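Local coordinates for protein cycloalternan-forming enzyme (Listeria monocytogenes serovar 1/2a, PDB 5F7U) that is a multidomain enzyme of glycosyl hydrolase family 31, with a TIM barrel, beta-rich domains and a carbohydrate-binding module, and binds glycans at several sites, at residues F153-T158 and A173-Y178. The protein carries 1 engineered substitution. Numbering follows the deposited sequence.
Sequences FEDLDT and AGKSGY
The rings of F153 and Y178 cross obliquely, their centroids 5.7 Å apart and their planes inclined by 36°, with K175 O at the edge of both. F153 CD2 lies 3.7 Å from Y178 CD2, while F153 CE2 packs against Y178 CB and CG. With CB pointing toward the first segment, the crowded chi1 of 61° sets the Y178 ring against F153; its hydroxyl hydrogen-bonds D129, so the ring is buried with its polar end satisfied. Beside the rings K175 N donates to a lone pair of F153 O at 2.9 Å, almost straight (169°). A water accepts from F153 N and donates to K175 O, bridging the other backbone pair. At G174 a side chain would run into F153 N, so glycine lets the backbones pass closely, G174 CA 3.3 Å from F153 O. Lysine suits its place because its methylenes pack while its ammonium stays at the exposed surface: K175 CG lies against F153 O, CE beside D155 OD1, and CB meets L156 CD2, which approaches G177 O at 3.6 Å. T158 N to D155 O closes a type I turn linking strands 148-153 and 158-164, and D155 OD1 also takes L156 N from above the carboxylate plane; E154 and D155 opposite T158 form a classic beta bulge. The contact ties this hairpin end to the loop entering strand 179-182 in the galactose mutarotase-like domain. D155 OD1 and K175 NZ are 4.2 Å apart, short of a salt bridge, and a bound magnesium ion lies about 4 Å from the D155 side chain; both positive charges probably favour its ionised carboxylate.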
loop_
_atom_site.group_PDB
_atom_site.type_symbol
_atom_site.label_atom_id
_atom_site.label_comp_id
_atom_site.label_asym_id
_atom_site.label_seq_id
_atom_site.Cartn_x
_atom_site.Cartn_y
_atom_site.Cartn_z
ATOM N N PHE A 153 -28.691 0.713 -0.094
ATOM C CA PHE A 153 -27.704 0.151 0.821
ATOM C C PHE A 153 -26.956 -0.986 0.173
ATOM O O PHE A 153 -27.506 -2.046 -0.046
ATOM C CB PHE A 153 -28.395 -0.278 2.130
ATOM C CG PHE A 153 -28.874 0.888 2.945
ATOM C CD1 PHE A 153 -27.982 1.605 3.749
ATOM C CD2 PHE A 153 -30.207 1.327 2.853
ATOM C CE1 PHE A 153 -28.414 2.718 4.484
ATOM C CE2 PHE A 153 -30.638 2.436 3.582
ATOM C CZ PHE A 153 -29.741 3.133 4.397
ATOM N N GLU A 154 -25.689 -0.755 -0.147
ATOM C CA GLU A 154 -24.816 -1.841 -0.600
ATOM C C GLU A 154 -24.705 -2.902 0.508
ATOM O O GLU A 154 -24.672 -4.097 0.237
ATOM C CB GLU A 154 -23.449 -1.273 -1.018
ATOM C CG GLU A 154 -22.495 -2.279 -1.666
ATOM C CD GLU A 154 -21.740 -3.140 -0.671
ATOM O OE1 GLU A 154 -21.573 -2.720 0.495
ATOM O OE2 GLU A 154 -21.314 -4.254 -1.031
ATOM N N ASP A 155 -24.667 -2.436 1.755
ATOM C CA ASP A 155 -24.913 -3.274 2.925
ATOM C C ASP A 155 -25.512 -2.376 3.993
ATOM O O ASP A 155 -25.631 -1.167 3.793
ATOM C CB ASP A 155 -23.612 -3.978 3.404
ATOM C CG ASP A 155 -23.871 -5.227 4.267
ATOM O OD1 ASP A 155 -25.042 -5.553 4.639
ATOM O OD2 ASP A 155 -22.877 -5.920 4.604
ATOM N N LEU A 156 -25.911 -2.947 5.125
ATOM C CA LEU A 156 -26.572 -2.143 6.150
ATOM C C LEU A 156 -25.665 -1.033 6.708
ATOM O O LEU A 156 -26.146 -0.070 7.293
ATOM C CB LEU A 156 -27.151 -3.034 7.246
ATOM C CG LEU A 156 -28.174 -4.074 6.743
ATOM C CD1 LEU A 156 -28.734 -4.836 7.928
ATOM C CD2 LEU A 156 -29.293 -3.410 5.936
ATOM N N ASP A 157 -24.357 -1.166 6.473
ATOM C CA ASP A 157 -23.382 -0.145 6.898
ATOM C C ASP A 157 -22.720 0.652 5.755
ATOM O O ASP A 157 -21.744 1.350 5.995
ATOM C CB ASP A 157 -22.299 -0.777 7.805
ATOM C CG ASP A 157 -21.532 -1.917 7.140
ATOM O OD1 ASP A 157 -21.681 -2.162 5.925
ATOM O OD2 ASP A 157 -20.772 -2.601 7.857
ATOM N N THR A 158 -23.242 0.534 4.530
ATOM C CA THR A 158 -22.609 1.144 3.354
ATOM C C THR A 158 -23.714 1.754 2.487
ATOM O O THR A 158 -24.517 1.021 1.904
ATOM C CB THR A 158 -21.782 0.101 2.568
ATOM O OG1 THR A 158 -20.730 -0.403 3.403
ATOM C CG2 THR A 158 -21.138 0.721 1.298
ATOM N N ALA A 173 -30.810 -1.217 -7.111
ATOM C CA ALA A 173 -31.300 -1.917 -5.908
ATOM C C ALA A 173 -30.232 -2.062 -4.831
ATOM O O ALA A 173 -29.056 -2.202 -5.130
ATOM C CB ALA A 173 -31.837 -3.301 -6.292
ATOM N N GLY A 174 -30.653 -2.023 -3.572
ATOM C CA GLY A 174 -29.782 -2.391 -2.452
ATOM C C GLY A 174 -30.582 -3.225 -1.458
ATOM O O GLY A 174 -31.664 -3.712 -1.783
ATOM N N LYS A 175 -30.052 -3.369 -0.246
ATOM C CA LYS A 175 -30.702 -4.127 0.835
ATOM C C LYS A 175 -32.033 -3.511 1.242
ATOM O O LYS A 175 -32.212 -2.292 1.141
ATOM C CB LYS A 175 -29.822 -4.139 2.091
ATOM C CG LYS A 175 -28.409 -4.637 1.892
ATOM C CD LYS A 175 -28.347 -6.127 1.789
ATOM C CE LYS A 175 -26.901 -6.568 1.861
ATOM N NZ LYS A 175 -26.813 -8.024 1.674
ATOM N N SER A 176 -32.946 -4.346 1.743
ATOM C CA SER A 176 -34.257 -3.870 2.172
ATOM C C SER A 176 -34.365 -3.623 3.672
ATOM O O SER A 176 -35.388 -3.113 4.152
ATOM C CB SER A 176 -35.341 -4.875 1.753
ATOM O OG SER A 176 -35.461 -4.887 0.348
ATOM N N GLY A 177 -33.313 -3.963 4.407
ATOM C CA GLY A 177 -33.332 -3.872 5.871
ATOM C C GLY A 177 -33.192 -2.465 6.426
ATOM O O GLY A 177 -32.353 -2.218 7.291
ATOM N N TYR A 178 -34.006 -1.540 5.934
ATOM C CA TYR A 178 -34.014 -0.185 6.467
ATOM C C TYR A 178 -35.427 0.217 6.869
ATOM O O TYR A 178 -36.407 -0.410 6.447
ATOM C CB TYR A 178 -33.411 0.814 5.452
ATOM C CG TYR A 178 -34.153 0.889 4.135
ATOM C CD1 TYR A 178 -35.285 1.709 3.992
ATOM C CD2 TYR A 178 -33.724 0.147 3.026
ATOM C CE1 TYR A 178 -35.980 1.766 2.786
ATOM C CE2 TYR A 178 -34.405 0.204 1.800
ATOM C CZ TYR A 178 -35.520 1.026 1.689
ATOM O OH TYR A 178 -36.221 1.115 0.512
HETATM O O HOH W 1 -31.358 -0.273 -0.512
#